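Local coordinates for 5' nucleotidase family protein (Staphylococcus aureus subsp. aureus, PDB 4Q7F) that belongs to the 5'-nucleotidase family and pairs a metal-binding calcineurin-like phosphoesterase domain with a C-terminal domain, the two sharing a ligand pocket, at residues Q165-W170 against L179-A184; V204-G209 against E226-A231; F343-N348 against Q519-K524; A357-T362 against G438-T443. All blocks are in the same frame, centred on the assembly; numbering follows the deposited sequence.

Contact 1 of 4, residues Q165-W170 against L179-A184; sequences QFIPHW and LTFHSA. With 3D1 ((2R,3S,5R)-5-(6-amino-9H-purin-9-yl)-tetrahydro-2-(hydroxymethyl)furan-3-ol), chain D.
In the loop that brings W170 to the ligand pocket, the 3-10 turn 167-169 of the calcineurin-like phosphoesterase domain rests I167 and P168 on the ring of F181 in strand 179-181. P168 slides past the ring, its CD over one face and displaced toward the rim, 4.1 Å from the F181 ring centroid and 22° off the normal, a CH-pi contact. I167 crosses the ring at about a right angle: I167 CB meets F181 CE2 at 3.6 Å, and its CD1 and CG2 spread along the CE2 and CZ side. A rigid proline and a branched isoleucine suit this apolar seat, which I135 and I176 extend. Strand 179-181 is an outer strand of a small antiparallel sheet, and the loop packs on its F181 side. Q165 meets the strand through water, which donates to Q165 OE1 at 2.8 Å; the water also lies unusually close to F181 O (2.5 Å), so that leg is less certain. CG of Q165 sits between the backbone N and carbonyl carbon (chi1 68°), beyond which the chain is extended; OE1 lies 3.3 Å from S183 CA, while NE2 bonds G225 O. On the pocket side, the W170 indole lies between C5' of 3D1 over one face and F166 O over the centre of the other; W170 CZ2 comes within 3.5 Å of 3D1 O5'.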
# COMPACT_ATOMS: atom_id res chain seq x y z
N GLN A 165 6.07 -11.90 -1.26
CA GLN A 165 7.51 -12.00 -1.43
C GLN A 165 8.11 -10.81 -2.18
O GLN A 165 9.31 -10.65 -2.19
CB GLN A 165 7.86 -13.27 -2.23
CG GLN A 165 7.41 -13.22 -3.69
CD GLN A 165 7.55 -14.55 -4.41
OE1 GLN A 165 8.54 -15.24 -4.24
NE2 GLN A 165 6.57 -14.90 -5.22
N PHE A 166 7.26 -9.93 -2.71
CA PHE A 166 7.72 -8.89 -3.64
C PHE A 166 8.35 -7.65 -3.01
O PHE A 166 8.70 -6.72 -3.70
CB PHE A 166 6.52 -8.48 -4.50
CG PHE A 166 6.83 -8.26 -5.95
CD1 PHE A 166 7.18 -9.33 -6.75
CD2 PHE A 166 6.68 -7.02 -6.54
CE1 PHE A 166 7.44 -9.17 -8.09
CE2 PHE A 166 6.93 -6.85 -7.89
CZ PHE A 166 7.32 -7.92 -8.66
N ILE A 167 8.50 -7.65 -1.69
CA ILE A 167 9.07 -6.52 -0.94
C ILE A 167 10.38 -5.91 -1.52
O ILE A 167 10.51 -4.68 -1.50
CB ILE A 167 9.18 -6.86 0.56
CG1 ILE A 167 7.76 -7.01 1.14
CG2 ILE A 167 9.94 -5.77 1.29
CD1 ILE A 167 7.64 -7.58 2.56
N PRO A 168 11.34 -6.73 -2.03
CA PRO A 168 12.54 -6.17 -2.64
C PRO A 168 12.29 -5.22 -3.81
O PRO A 168 13.13 -4.37 -4.09
CB PRO A 168 13.32 -7.42 -3.12
CG PRO A 168 12.93 -8.46 -2.12
CD PRO A 168 11.46 -8.20 -1.89
N HIS A 169 11.13 -5.35 -4.46
CA HIS A 169 10.80 -4.46 -5.58
C HIS A 169 10.27 -3.11 -5.13
O HIS A 169 10.03 -2.24 -5.98
CB HIS A 169 9.77 -5.12 -6.47
CG HIS A 169 10.27 -6.34 -7.19
ND1 HIS A 169 10.62 -6.32 -8.52
CD2 HIS A 169 10.47 -7.61 -6.76
CE1 HIS A 169 11.03 -7.52 -8.88
NE2 HIS A 169 10.94 -8.32 -7.83
N TRP A 170 10.12 -2.90 -3.82
CA TRP A 170 9.56 -1.64 -3.32
C TRP A 170 10.34 -0.91 -2.22
O TRP A 170 10.42 0.32 -2.21
CB TRP A 170 8.16 -1.88 -2.72
CG TRP A 170 7.19 -2.64 -3.60
CD1 TRP A 170 6.92 -2.43 -4.93
CD2 TRP A 170 6.33 -3.71 -3.19
NE1 TRP A 170 5.97 -3.32 -5.37
CE2 TRP A 170 5.58 -4.11 -4.31
CE3 TRP A 170 6.11 -4.37 -1.96
CZ2 TRP A 170 4.65 -5.14 -4.26
CZ3 TRP A 170 5.19 -5.39 -1.92
CH2 TRP A 170 4.48 -5.78 -3.05
N LEU A 179 17.40 -9.59 5.18
CA LEU A 179 16.23 -10.44 5.04
C LEU A 179 16.19 -11.23 3.76
O LEU A 179 16.72 -10.81 2.73
CB LEU A 179 14.95 -9.58 5.11
CG LEU A 179 14.82 -8.61 6.30
CD1 LEU A 179 13.47 -7.91 6.25
CD2 LEU A 179 15.02 -9.31 7.62
N THR A 180 15.49 -12.35 3.83
CA THR A 180 15.26 -13.23 2.70
C THR A 180 13.75 -13.45 2.59
O THR A 180 13.11 -13.84 3.58
CB THR A 180 15.97 -14.57 2.92
OG1 THR A 180 17.36 -14.31 3.16
CG2 THR A 180 15.81 -15.48 1.71
N PHE A 181 13.19 -13.21 1.41
CA PHE A 181 11.76 -13.35 1.15
C PHE A 181 11.46 -14.57 0.31
O PHE A 181 11.82 -14.63 -0.86
CB PHE A 181 11.23 -12.10 0.45
CG PHE A 181 11.56 -10.84 1.17
CD1 PHE A 181 12.80 -10.24 0.99
CD2 PHE A 181 10.66 -10.27 2.05
CE1 PHE A 181 13.13 -9.08 1.69
CE2 PHE A 181 10.99 -9.13 2.75
CZ PHE A 181 12.22 -8.53 2.56
N HIS A 182 10.75 -15.54 0.88
CA HIS A 182 10.44 -16.74 0.13
C HIS A 182 9.01 -16.73 -0.43
O HIS A 182 8.11 -16.11 0.14
CB HIS A 182 10.63 -17.98 1.02
CG HIS A 182 12.02 -18.11 1.57
ND1 HIS A 182 13.01 -18.81 0.92
CD2 HIS A 182 12.57 -17.65 2.71
CE1 HIS A 182 14.12 -18.76 1.63
NE2 HIS A 182 13.88 -18.06 2.72
N SER A 183 8.83 -17.41 -1.56
CA SER A 183 7.51 -17.56 -2.16
C SER A 183 6.49 -18.07 -1.13
O SER A 183 6.74 -19.06 -0.45
CB SER A 183 7.59 -18.59 -3.28
OG SER A 183 6.29 -19.05 -3.63
N ALA A 184 5.34 -17.40 -1.04
CA ALA A 184 4.28 -17.81 -0.12
C ALA A 184 3.73 -19.16 -0.55
O ALA A 184 3.38 -19.98 0.29
CB ALA A 184 3.17 -16.78 -0.06
O5' 3D1 D . 1.94 -3.07 -4.80
C5' 3D1 D . 2.54 -1.81 -4.52
C4' 3D1 D . 2.40 -1.47 -3.04
O4' 3D1 D . 3.24 -0.35 -2.81
C1' 3D1 D . 2.49 0.82 -2.50
N9 3D1 D . 3.08 1.99 -3.22
C4 3D1 D . 4.09 2.67 -2.72
N3 3D1 D . 4.82 2.57 -1.58
C2 3D1 D . 5.82 3.44 -1.33
N1 3D1 D . 6.17 4.43 -2.19
C6 3D1 D . 5.52 4.64 -3.36
N6 3D1 D . 5.91 5.64 -4.20
C5 3D1 D . 4.42 3.72 -3.70
N7 3D1 D . 3.54 3.56 -4.72
C8 3D1 D . 2.74 2.51 -4.43
C2' 3D1 D . 1.03 0.50 -2.80
C3' 3D1 D . 1.02 -1.01 -2.59
O3' 3D1 D . 0.85 -1.27 -1.18
O HOH W 1 11.08 -14.74 -3.29

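Contact 2 of 4, residues V204-G209 against E226-A231. With MG (magnesium ion), chain B.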
# COMPACT_ATOMS: atom_id res chain seq x y z
N VAL A 204 -5.12 -19.92 6.50
CA VAL A 204 -3.99 -19.23 5.92
C VAL A 204 -4.25 -17.72 5.98
O VAL A 204 -5.29 -17.26 5.47
CB VAL A 204 -3.79 -19.61 4.44
CG1 VAL A 204 -2.67 -18.78 3.85
CG2 VAL A 204 -3.49 -21.10 4.30
N CYS A 205 -3.35 -16.98 6.60
CA CYS A 205 -3.45 -15.51 6.63
C CYS A 205 -2.30 -14.98 5.81
O CYS A 205 -1.16 -14.92 6.26
CB CYS A 205 -3.41 -14.92 8.03
SG CYS A 205 -4.78 -15.40 9.08
N TYR A 206 -2.63 -14.59 4.59
CA TYR A 206 -1.67 -14.13 3.62
C TYR A 206 -1.81 -12.66 3.32
O TYR A 206 -2.86 -12.23 2.86
CB TYR A 206 -1.90 -14.95 2.34
CG TYR A 206 -1.11 -14.55 1.11
CD1 TYR A 206 0.26 -14.32 1.16
CD2 TYR A 206 -1.74 -14.51 -0.13
CE1 TYR A 206 0.97 -14.01 0.01
CE2 TYR A 206 -1.04 -14.20 -1.27
CZ TYR A 206 0.31 -13.95 -1.20
OH TYR A 206 0.98 -13.65 -2.36
N HIS A 207 -0.78 -11.88 3.64
CA HIS A 207 -0.83 -10.50 3.28
C HIS A 207 -0.40 -10.43 1.81
O HIS A 207 0.75 -10.18 1.52
CB HIS A 207 0.07 -9.61 4.09
CG HIS A 207 -0.15 -8.17 3.76
ND1 HIS A 207 -1.12 -7.42 4.36
CD2 HIS A 207 0.37 -7.39 2.79
CE1 HIS A 207 -1.14 -6.22 3.84
NE2 HIS A 207 -0.25 -6.17 2.88
N GLY A 208 -1.35 -10.72 0.93
CA GLY A 208 -1.14 -10.73 -0.50
C GLY A 208 -2.52 -11.02 -1.07
O GLY A 208 -3.47 -11.31 -0.30
N GLY A 209 -2.64 -10.98 -2.39
CA GLY A 209 -3.93 -11.19 -3.04
C GLY A 209 -3.97 -12.19 -4.18
O GLY A 209 -3.22 -13.18 -4.19
N GLU A 226 4.23 -11.43 -7.19
CA GLU A 226 3.80 -10.49 -6.14
C GLU A 226 2.62 -11.08 -5.39
O GLU A 226 2.59 -11.10 -4.16
CB GLU A 226 3.38 -9.14 -6.73
CG GLU A 226 2.70 -8.23 -5.69
CD GLU A 226 2.22 -6.88 -6.24
OE1 GLU A 226 1.57 -6.14 -5.47
OE2 GLU A 226 2.49 -6.58 -7.42
N ASN A 227 1.65 -11.55 -6.17
CA ASN A 227 0.42 -12.13 -5.65
C ASN A 227 0.36 -13.57 -6.08
O ASN A 227 0.46 -13.87 -7.28
CB ASN A 227 -0.78 -11.36 -6.21
CG ASN A 227 -0.86 -9.95 -5.66
OD1 ASN A 227 -1.03 -9.75 -4.46
ND2 ASN A 227 -0.77 -8.95 -6.55
N GLU A 228 0.21 -14.45 -5.11
CA GLU A 228 0.20 -15.89 -5.36
C GLU A 228 -1.05 -16.58 -4.81
O GLU A 228 -1.07 -17.80 -4.69
CB GLU A 228 1.41 -16.52 -4.67
CG GLU A 228 2.73 -15.80 -4.87
CD GLU A 228 3.87 -16.46 -4.12
OE1 GLU A 228 4.16 -17.64 -4.39
OE2 GLU A 228 4.52 -15.79 -3.29
N GLY A 229 -2.07 -15.81 -4.47
CA GLY A 229 -3.28 -16.36 -3.86
C GLY A 229 -4.03 -17.37 -4.71
O GLY A 229 -4.52 -18.37 -4.18
N TYR A 230 -4.12 -17.13 -6.01
CA TYR A 230 -4.83 -18.06 -6.87
C TYR A 230 -4.10 -19.40 -6.96
O TYR A 230 -4.71 -20.46 -6.78
CB TYR A 230 -5.07 -17.50 -8.27
CG TYR A 230 -5.93 -18.41 -9.09
CD1 TYR A 230 -5.38 -19.46 -9.82
CD2 TYR A 230 -7.31 -18.24 -9.12
CE1 TYR A 230 -6.18 -20.32 -10.56
CE2 TYR A 230 -8.12 -19.08 -9.87
CZ TYR A 230 -7.55 -20.12 -10.58
OH TYR A 230 -8.36 -20.96 -11.31
N ALA A 231 -2.80 -19.35 -7.23
CA ALA A 231 -2.00 -20.57 -7.32
C ALA A 231 -2.09 -21.37 -6.01
O ALA A 231 -2.10 -22.59 -6.02
CB ALA A 231 -0.56 -20.24 -7.64
MG MG B . 0.36 -4.29 1.25
O HOH W 2 3.71 -13.37 -2.77
O HOH W 3 -1.00 -2.80 0.11
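Y206, on strand 201-207, reaches across to the start of helix 229-236 and touches E228 and G229. From CB, CG lies anti to the backbone N (chi1 173°), and the ring passes over G208, whose CA stands 3.5 Å above one face toward the rim; a CB on G208 would fall against CZ, so glycine suits the place. Farther out, Y206 CE2 is 3.7 Å from G229 N. At the tip, Y206 OH accepts the backbone N-H of E228 at 3.0 Å, with that nitrogen at the ring edge, and also bonds a water 2.8 Å away that lies in the ring plane. The same water is close to E226 O and to E228 OE2, and the E228 carboxylate also bonds S183 OG and A184 N at the start of helix 184-198.

The turn after the strand is tied down by two more bonds. G209 N donates to N227 OD1 at 2.9 Å, tilted 27° from the carbonyl plane, while N227 ND2 is held by E221. In return G209 O takes G229 N at 2.9 Å, nearly along the C=O axis; a CB on G229 would collide with that oxygen. These bonds tie the end of strand 201-207 to the start of helix 229-236 in a beta-alpha-beta unit completed by strand 242-244. H207 at the strand end binds the magnesium ion through NE2, 2.6 Å away, with D72, N109 and H247. G209 O faces the N-terminal end of the helix, whose dipole would probably polarise it, and Y206 OH likewise provides an acceptor for an N-H at the helix cap.

Contact 3 of 4, residues F343-N348 against Q519-K524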
# COMPACT_ATOMS: atom_id res chain seq x y z
N PHE A 343 0.87 22.21 -10.50
CA PHE A 343 1.31 21.45 -9.35
C PHE A 343 2.32 20.34 -9.72
O PHE A 343 3.26 20.12 -8.99
CB PHE A 343 0.14 20.90 -8.53
CG PHE A 343 0.57 20.25 -7.25
CD1 PHE A 343 0.95 21.02 -6.17
CD2 PHE A 343 0.63 18.87 -7.14
CE1 PHE A 343 1.37 20.42 -4.98
CE2 PHE A 343 1.06 18.27 -5.97
CZ PHE A 343 1.43 19.05 -4.89
N THR A 344 2.12 19.64 -10.83
CA THR A 344 3.09 18.62 -11.25
C THR A 344 4.39 19.30 -11.70
O THR A 344 5.51 18.78 -11.48
CB THR A 344 2.55 17.71 -12.36
OG1 THR A 344 2.18 18.49 -13.51
CG2 THR A 344 1.37 16.95 -11.85
N ASN A 345 4.24 20.46 -12.32
CA ASN A 345 5.38 21.26 -12.73
C ASN A 345 6.18 21.65 -11.49
O ASN A 345 7.39 21.52 -11.47
CB ASN A 345 4.95 22.51 -13.44
CG ASN A 345 6.12 23.29 -13.95
OD1 ASN A 345 6.85 22.81 -14.81
ND2 ASN A 345 6.32 24.48 -13.41
N PHE A 346 5.47 22.08 -10.46
CA PHE A 346 6.08 22.45 -9.20
C PHE A 346 6.85 21.30 -8.55
O PHE A 346 7.97 21.50 -8.10
CB PHE A 346 5.01 22.97 -8.24
CG PHE A 346 5.39 22.86 -6.80
CD1 PHE A 346 6.29 23.73 -6.23
CD2 PHE A 346 4.81 21.89 -6.01
CE1 PHE A 346 6.63 23.63 -4.90
CE2 PHE A 346 5.14 21.78 -4.67
CZ PHE A 346 6.05 22.65 -4.11
N MSE A 347 6.23 20.12 -8.47
CA MSE A 347 6.87 18.97 -7.83
C MSE A 347 8.12 18.60 -8.58
O MSE A 347 9.16 18.42 -7.98
CB MSE A 347 5.94 17.76 -7.71
CG MSE A 347 4.87 17.99 -6.63
SE MSE A 347 4.02 16.27 -6.16
CE MSE A 347 3.05 15.97 -7.85
N ASN A 348 8.01 18.47 -9.90
CA ASN A 348 9.18 18.15 -10.72
C ASN A 348 10.30 19.21 -10.61
O ASN A 348 11.47 18.86 -10.53
CB ASN A 348 8.78 17.89 -12.16
CG ASN A 348 8.31 16.46 -12.38
OD1 ASN A 348 9.09 15.51 -12.22
ND2 ASN A 348 7.06 16.30 -12.78
N GLN A 519 8.98 26.54 -16.27
CA GLN A 519 8.22 25.45 -16.85
C GLN A 519 9.14 24.29 -17.23
O GLN A 519 9.86 24.35 -18.23
CB GLN A 519 7.41 25.92 -18.07
CG GLN A 519 6.32 24.92 -18.47
CD GLN A 519 5.24 24.77 -17.39
OE1 GLN A 519 4.89 25.73 -16.69
NE2 GLN A 519 4.70 23.55 -17.26
N VAL A 520 9.12 23.25 -16.42
CA VAL A 520 9.94 22.06 -16.65
C VAL A 520 9.13 20.86 -17.16
O VAL A 520 9.70 19.90 -17.67
CB VAL A 520 10.73 21.66 -15.39
CG1 VAL A 520 11.69 22.79 -15.01
CG2 VAL A 520 9.80 21.31 -14.23
N VAL A 521 7.80 20.94 -17.04
CA VAL A 521 6.89 19.88 -17.51
C VAL A 521 6.25 20.41 -18.78
O VAL A 521 5.59 21.46 -18.77
CB VAL A 521 5.83 19.49 -16.47
CG1 VAL A 521 4.94 18.37 -17.00
CG2 VAL A 521 6.51 19.02 -15.19
N ASP A 522 6.48 19.69 -19.86
CA ASP A 522 6.02 20.09 -21.14
C ASP A 522 5.83 18.82 -21.97
O ASP A 522 6.80 18.25 -22.47
CB ASP A 522 7.07 21.01 -21.75
CG ASP A 522 6.72 21.48 -23.13
OD1 ASP A 522 5.60 21.22 -23.59
OD2 ASP A 522 7.58 22.12 -23.75
N PHE A 523 4.59 18.36 -22.06
CA PHE A 523 4.28 17.13 -22.79
C PHE A 523 2.86 17.19 -23.31
O PHE A 523 2.09 18.05 -22.92
CB PHE A 523 4.47 15.89 -21.91
CG PHE A 523 3.46 15.76 -20.80
CD1 PHE A 523 3.59 16.48 -19.62
CD2 PHE A 523 2.37 14.89 -20.93
CE1 PHE A 523 2.66 16.35 -18.59
CE2 PHE A 523 1.43 14.75 -19.91
CZ PHE A 523 1.58 15.48 -18.74
N LYS A 524 2.52 16.24 -24.17
CA LYS A 524 1.22 16.19 -24.80
C LYS A 524 0.80 14.77 -24.90
O LYS A 524 1.64 13.90 -25.16
CB LYS A 524 1.30 16.70 -26.25
CG LYS A 524 1.96 18.04 -26.41
CD LYS A 524 2.12 18.38 -27.89
CE LYS A 524 3.04 19.55 -28.06
NZ LYS A 524 3.26 19.82 -29.52
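Chi1 of -176° sets CG of N345 anti to its backbone N, and the amide at its end meets the chain at Q519, V520 and V521. N345 OD1 accepts two consecutive backbone N-H groups, V520 N at 2.8 Å and V521 N at 3.1 Å, both in the plane of the carbonyl. Asparagine suits the task because its other amide atom, ND2, can donate to P518 O just upstream, so a single side chain grips the loop by both ends of its amide. Q519, bent at chi2 (64°), lays its own amide over that of N345, the planes stacked 13° apart, while Q519 NE2 makes a nearly straight 2.7 Å bond to V521 O. In the C-terminal domain this joins helix 342-355 to the chain that runs into strand 522-526. Valine methyls close the sides: V521 CG2 packs 3.5 Å from N345 CA, and V520 CG2 lies against the oxygen N345 OD1 at 3.4 Å. One turn along the helix, N348 crosses V521 at about a right angle, with ND2 3.7 Å from V521 CG2. That ND2 donates to T344 O from above the carbonyl plane, on the face opposite N348 N, and to I436 O in strand 435-438.

Contact 4 of 4, residues A357-T362 against G438-T443; sequences ADVACT and GGVSYT
A360 and G438 form an antiparallel hydrogen-bonded pair, in which each residue both gives and receives a backbone bond. A360 N donates to G438 O at 2.9 Å, and G438 N returns the bond to A360 O at 2.8 Å, approaching from above that carbonyl's plane. G438 O has a further, weaker companion, the CA of V359 at 3.2 Å in a CA-H...O contact. V359's own backbone bonds turn the other way, to T471 and C473 in strand 469-475. The pair thus joins the outer strand 435-438 to strand 359-363 of the mixed sheet in the C-terminal domain. Beyond G438 the chain turns at G439, whose positive phi (94°) and lack of a side chain suit it to a place where a CB would lie 2.3 Å from D358 O. There D358 O and G439 O are both acceptors and cannot bond each other; a water donates to each, at 2.7 Å and 3.1 Å respectively. G439 N donates to V520 O, and D358 OD2 accepts from T471 N. Among apolar groups, V359 CG1 meets V440 CG1 at 3.8 Å, the branched side chains crossing at an angle, with I459 touching both.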
# COMPACT_ATOMS: atom_id res chain seq x y z
N ALA A 357 19.61 16.79 -11.51
CA ALA A 357 19.55 15.80 -12.60
C ALA A 357 19.05 16.43 -13.88
O ALA A 357 18.50 17.52 -13.86
CB ALA A 357 18.62 14.65 -12.23
N ASP A 358 19.23 15.72 -14.99
CA ASP A 358 18.72 16.22 -16.27
C ASP A 358 17.20 16.10 -16.31
O ASP A 358 16.52 16.93 -16.91
CB ASP A 358 19.25 15.41 -17.45
CG ASP A 358 20.77 15.36 -17.51
OD1 ASP A 358 21.44 16.39 -17.27
OD2 ASP A 358 21.29 14.27 -17.83
N VAL A 359 16.68 15.04 -15.68
CA VAL A 359 15.28 14.72 -15.72
C VAL A 359 14.82 14.29 -14.32
O VAL A 359 15.62 13.81 -13.50
CB VAL A 359 15.04 13.58 -16.73
CG1 VAL A 359 13.58 13.16 -16.76
CG2 VAL A 359 15.52 14.00 -18.12
N ALA A 360 13.56 14.55 -14.04
CA ALA A 360 12.93 14.12 -12.79
C ALA A 360 11.54 13.59 -13.11
O ALA A 360 11.04 13.80 -14.22
CB ALA A 360 12.86 15.26 -11.80
N CYS A 361 10.94 12.88 -12.17
CA CYS A 361 9.60 12.40 -12.35
C CYS A 361 8.96 12.12 -11.01
O CYS A 361 9.66 11.93 -10.02
CB CYS A 361 9.55 11.15 -13.21
SG CYS A 361 10.25 9.68 -12.43
N THR A 362 7.63 12.18 -11.01
CA THR A 362 6.81 11.82 -9.84
C THR A 362 5.42 11.40 -10.28
O THR A 362 4.92 11.83 -11.33
CB THR A 362 6.69 12.94 -8.81
OG1 THR A 362 6.02 12.45 -7.63
CG2 THR A 362 5.95 14.14 -9.39
N GLY A 438 9.77 15.76 -15.77
CA GLY A 438 10.25 17.13 -15.92
C GLY A 438 11.67 17.15 -16.47
O GLY A 438 12.50 16.26 -16.19
N GLY A 439 11.97 18.18 -17.26
CA GLY A 439 13.28 18.31 -17.82
C GLY A 439 13.35 17.71 -19.20
O GLY A 439 14.31 17.94 -19.92
N VAL A 440 12.33 16.92 -19.55
CA VAL A 440 12.24 16.30 -20.85
C VAL A 440 10.84 16.55 -21.38
O VAL A 440 9.87 16.40 -20.65
CB VAL A 440 12.54 14.78 -20.80
CG1 VAL A 440 11.61 14.04 -19.86
CG2 VAL A 440 12.47 14.14 -22.17
N SER A 441 10.75 16.98 -22.64
CA SER A 441 9.48 17.20 -23.30
C SER A 441 9.24 16.00 -24.20
O SER A 441 10.20 15.39 -24.71
CB SER A 441 9.45 18.52 -24.08
OG SER A 441 10.35 18.49 -25.15
N TYR A 442 7.97 15.67 -24.41
CA TYR A 442 7.58 14.47 -25.18
C TYR A 442 6.11 14.49 -25.56
O TYR A 442 5.29 15.24 -25.03
CB TYR A 442 7.88 13.21 -24.36
CG TYR A 442 7.29 13.22 -22.95
CD1 TYR A 442 7.92 13.92 -21.92
CD2 TYR A 442 6.12 12.52 -22.64
CE1 TYR A 442 7.38 13.94 -20.63
CE2 TYR A 442 5.59 12.54 -21.35
CZ TYR A 442 6.23 13.25 -20.35
OH TYR A 442 5.70 13.27 -19.06
N THR A 443 5.79 13.61 -26.51
CA THR A 443 4.48 13.46 -27.04
C THR A 443 4.12 12.00 -26.90
O THR A 443 4.92 11.12 -27.28
CB THR A 443 4.44 13.80 -28.55
OG1 THR A 443 4.82 15.16 -28.76
CG2 THR A 443 3.03 13.58 -29.10
O HOH W 4 16.81 19.13 -18.52

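Contact 1 is a surface contact, whereas contacts 2, 3 and 4 are buried. Contacts 1 and 2 belong to the phosphoesterase domain and meet directly through the E228 carboxylate and between W170 and E226, both of the ligand pocket; contact 1 relies on apolar packing and a bridging water, contact 2 mainly on direct hydrogen bonds, with one water, beside a metal ligand. Contacts 3 and 4, with centres about 8 Å apart, lie in the C-terminal half, where contact 4 is nested in the loop closed by contact 3 and strands 441-445 and 522-526 are sheet neighbours. Side-chain amides hold contact 3; paired backbones hold contact 4. Contacts 2 and 3 lie on opposite sides of the chain's centre.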